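Local coordinates for protein apicoplast TIC22, putative (Plasmodium falciparum 3D7, PDB 4E6Z) that probably acts as a chaperone required for protein import into the apicoplast, as a member of the Tic22 family of the plastid import machinery, at residues A[195-200]-A[221-226]. Residues are numbered along the deposited sequence; the frame is centred on the assembly and turned at random.
Sequences FYAENL and EAIEEQ
The backbone N of Q226 meets two carbonyls of its own helix, binding A222 O at 3.3 Å and approaching I223 O in a weaker bond. A222, I223 and Q226 all touch segment 195-200, yet no hydrogen bond crosses to it: the amide of Q226 is bonded within its own helix, and what the helix turns to the strand end and its turn is carbon, a worked example of how a helix packs on a sheet. L200 buries more of its surface in this contact than any other residue of the two segments. Its CG stands anti to the backbone N (chi1 -176°), and from there the two methyls divide the task. CD2 rests against the CB of A222 at 4.1 Å and also lies 4.3 Å from CG1 of I223. CD1 reaches one helical turn onward, to the CB of Q226 at 4.3 Å, and passes close to A222 O without a polar bond. Before the turn, A197 directs its methyl toward the helix, and the CD1 of I223 comes to 4.0 Å from that CB. This CD1 stands anti to the CA of I223 (chi2 169°), which extends the branch to A197. A type I turn from A197 to L200, closed by a weak bond from L200 N to A197 O, interrupts strand 193-203 and carries both residues to the same helix. F213 and L219 add apolar surface around them: L200 touches both, A222 touches F213 and A197 touches L219. The turn is anchored through E198, which forms a salt bridge with K239, and N199, whose ND2 bonds to D235 O. Between the two segments, methyl and methylene groups make the contact. Such a junction has little directional chemistry of its own, and its contribution is the removal of apolar surface from water, modest here at 182 Å².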
ATOM      1  N   PHE A 195       7.276   4.933  -5.671  1.00 42.87           N
ATOM      2  CA  PHE A 195       7.956   5.630  -6.757  1.00 43.87           C
ATOM      3  C   PHE A 195       8.270   7.080  -6.398  1.00 42.24           C
ATOM      4  O   PHE A 195       7.504   7.734  -5.693  1.00 46.68           O
ATOM      5  CB  PHE A 195       7.094   5.593  -8.022  1.00 41.52           C
ATOM      6  CG  PHE A 195       6.661   4.210  -8.423  1.00 43.78           C
ATOM      7  CD1 PHE A 195       7.407   3.469  -9.328  1.00 48.07           C
ATOM      8  CD2 PHE A 195       5.507   3.651  -7.897  1.00 45.07           C
ATOM      9  CE1 PHE A 195       7.011   2.195  -9.694  1.00 49.74           C
ATOM     10  CE2 PHE A 195       5.103   2.379  -8.264  1.00 43.35           C
ATOM     11  CZ  PHE A 195       5.854   1.650  -9.165  1.00 42.04           C
ATOM     12  N   TYR A 196       9.399   7.582  -6.890  1.00 52.29           N
ATOM     13  CA  TYR A 196       9.721   8.998  -6.724  1.00 50.19           C
ATOM     14  C   TYR A 196      10.548   9.538  -7.888  1.00 55.35           C
ATOM     15  O   TYR A 196      11.142   8.773  -8.649  1.00 51.35           O
ATOM     16  CB  TYR A 196      10.431   9.253  -5.390  1.00 45.33           C
ATOM     17  CG  TYR A 196      11.912   8.958  -5.399  1.00 55.79           C
ATOM     18  CD1 TYR A 196      12.841   9.982  -5.532  1.00 65.37           C
ATOM     19  CD2 TYR A 196      12.383   7.660  -5.270  1.00 61.28           C
ATOM     20  CE1 TYR A 196      14.199   9.723  -5.541  1.00 71.73           C
ATOM     21  CE2 TYR A 196      13.739   7.389  -5.279  1.00 70.82           C
ATOM     22  CZ  TYR A 196      14.644   8.423  -5.414  1.00 76.69           C
ATOM     23  OH  TYR A 196      15.994   8.153  -5.421  1.00 83.24           O
ATOM     24  N   ALA A 197      10.575  10.862  -8.018  1.00 63.85           N
ATOM     25  CA  ALA A 197      11.332  11.524  -9.075  1.00 59.73           C
ATOM     26  C   ALA A 197      12.436  12.396  -8.487  1.00 53.40           C
ATOM     27  O   ALA A 197      12.251  13.046  -7.454  1.00 44.51           O
ATOM     28  CB  ALA A 197      10.406  12.351  -9.952  1.00 58.92           C
ATOM     29  N   GLU A 198      13.580  12.408  -9.165  1.00 73.07           N
ATOM     30  CA  GLU A 198      14.777  13.110  -8.701  1.00 80.67           C
ATOM     31  C   GLU A 198      14.558  14.575  -8.333  1.00 79.78           C
ATOM     32  O   GLU A 198      14.924  15.016  -7.241  1.00 80.84           O
ATOM     33  CB  GLU A 198      15.868  13.027  -9.770  1.00 83.56           C
ATOM     34  CG  GLU A 198      16.337  11.618 -10.070  1.00 93.08           C
ATOM     35  CD  GLU A 198      17.313  11.090  -9.035  1.00101.98           C
ATOM     36  OE1 GLU A 198      16.963  11.065  -7.835  1.00102.83           O
ATOM     37  OE2 GLU A 198      18.431  10.695  -9.427  1.00104.99           O
ATOM     38  N   ASN A 199      13.973  15.331  -9.253  1.00 71.96           N
ATOM     39  CA  ASN A 199      13.900  16.779  -9.097  1.00 70.13           C
ATOM     40  C   ASN A 199      12.515  17.280  -8.706  1.00 61.95           C
ATOM     41  O   ASN A 199      12.147  18.415  -9.006  1.00 60.50           O
ATOM     42  CB  ASN A 199      14.366  17.461 -10.385  1.00 74.19           C
ATOM     43  CG  ASN A 199      15.816  17.150 -10.716  1.00 71.73           C
ATOM     44  OD1 ASN A 199      16.731  17.585 -10.015  1.00 68.54           O
ATOM     45  ND2 ASN A 199      16.032  16.390 -11.784  1.00 61.93           N
ATOM     46  N   LEU A 200      11.758  16.426  -8.027  1.00 53.17           N
ATOM     47  CA  LEU A 200      10.383  16.737  -7.647  1.00 53.06           C
ATOM     48  C   LEU A 200      10.243  16.898  -6.134  1.00 56.72           C
ATOM     49  O   LEU A 200      10.727  16.068  -5.365  1.00 62.03           O
ATOM     50  CB  LEU A 200       9.436  15.642  -8.142  1.00 48.77           C
ATOM     51  CG  LEU A 200       7.947  15.887  -7.901  1.00 54.92           C
ATOM     52  CD1 LEU A 200       7.486  17.115  -8.670  1.00 58.56           C
ATOM     53  CD2 LEU A 200       7.135  14.671  -8.301  1.00 49.89           C
ATOM     54  N   GLU A 221       1.799  11.999 -12.997  1.00 54.87           N
ATOM     55  CA  GLU A 221       0.829  13.078 -13.051  1.00 55.14           C
ATOM     56  C   GLU A 221       1.388  14.326 -12.379  1.00 57.25           C
ATOM     57  O   GLU A 221       1.151  15.445 -12.835  1.00 72.70           O
ATOM     58  CB  GLU A 221      -0.479  12.651 -12.388  1.00 61.90           C
ATOM     59  CG  GLU A 221      -1.700  13.375 -12.915  1.00 75.64           C
ATOM     60  CD  GLU A 221      -2.926  12.483 -12.959  1.00 88.60           C
ATOM     61  OE1 GLU A 221      -3.790  12.707 -13.835  1.00 97.90           O
ATOM     62  OE2 GLU A 221      -3.019  11.551 -12.131  1.00 88.57           O
ATOM     63  N   ALA A 222       2.137  14.126 -11.299  1.00 48.97           N
ATOM     64  CA  ALA A 222       2.737  15.233 -10.561  1.00 56.29           C
ATOM     65  C   ALA A 222       3.919  15.831 -11.329  1.00 57.07           C
ATOM     66  O   ALA A 222       4.225  17.017 -11.204  1.00 56.69           O
ATOM     67  CB  ALA A 222       3.170  14.774  -9.173  1.00 46.53           C
ATOM     68  N   ILE A 223       4.578  14.993 -12.122  1.00 54.76           N
ATOM     69  CA  ILE A 223       5.677  15.430 -12.967  1.00 59.52           C
ATOM     70  C   ILE A 223       5.165  16.326 -14.089  1.00 64.22           C
ATOM     71  O   ILE A 223       5.731  17.381 -14.359  1.00 72.42           O
ATOM     72  CB  ILE A 223       6.428  14.229 -13.571  1.00 55.69           C
ATOM     73  CG1 ILE A 223       7.231  13.509 -12.487  1.00 56.53           C
ATOM     74  CG2 ILE A 223       7.341  14.683 -14.690  1.00 54.72           C
ATOM     75  CD1 ILE A 223       7.793  12.170 -12.923  1.00 53.70           C
ATOM     76  N   GLU A 224       4.083  15.902 -14.736  1.00 62.59           N
ATOM     77  CA  GLU A 224       3.497  16.675 -15.826  1.00 64.35           C
ATOM     78  C   GLU A 224       3.002  18.035 -15.353  1.00 63.50           C
ATOM     79  O   GLU A 224       3.097  19.022 -16.081  1.00 63.22           O
ATOM     80  CB  GLU A 224       2.365  15.899 -16.504  1.00 66.36           C
ATOM     81  CG  GLU A 224       2.853  14.742 -17.356  1.00 70.26           C
ATOM     82  CD  GLU A 224       3.963  15.157 -18.305  1.00 82.05           C
ATOM     83  OE1 GLU A 224       3.704  15.988 -19.202  1.00 86.77           O
ATOM     84  OE2 GLU A 224       5.098  14.655 -18.151  1.00 81.36           O
ATOM     85  N   GLU A 225       2.473  18.087 -14.136  1.00 58.38           N
ATOM     86  CA  GLU A 225       2.053  19.356 -13.555  1.00 65.01           C
ATOM     87  C   GLU A 225       3.256  20.281 -13.397  1.00 67.53           C
ATOM     88  O   GLU A 225       3.142  21.500 -13.529  1.00 71.03           O
ATOM     89  CB  GLU A 225       1.392  19.135 -12.196  1.00 70.21           C
ATOM     90  CG  GLU A 225       1.052  20.423 -11.462  1.00 82.29           C
ATOM     91  CD  GLU A 225       0.629  20.184 -10.025  1.00 94.18           C
ATOM     92  OE1 GLU A 225       0.505  21.170  -9.268  1.00100.71           O
ATOM     93  OE2 GLU A 225       0.426  19.008  -9.650  1.00 96.62           O
ATOM     94  N   GLN A 226       4.408  19.687 -13.108  1.00 62.61           N
ATOM     95  CA  GLN A 226       5.624  20.453 -12.887  1.00 69.42           C
ATOM     96  C   GLN A 226       6.235  20.918 -14.206  1.00 65.58           C
ATOM     97  O   GLN A 226       6.659  22.064 -14.328  1.00 67.56           O
ATOM     98  CB  GLN A 226       6.640  19.630 -12.094  1.00 71.11           C
ATOM     99  CG  GLN A 226       7.857  20.422 -11.676  1.00 84.47           C
ATOM    100  CD  GLN A 226       7.501  21.587 -10.782  1.00 99.35           C
ATOM    101  OE1 GLN A 226       6.582  21.496  -9.968  1.00105.29           O
ATOM    102  NE2 GLN A 226       8.228  22.691 -10.925  1.00105.94           N
TER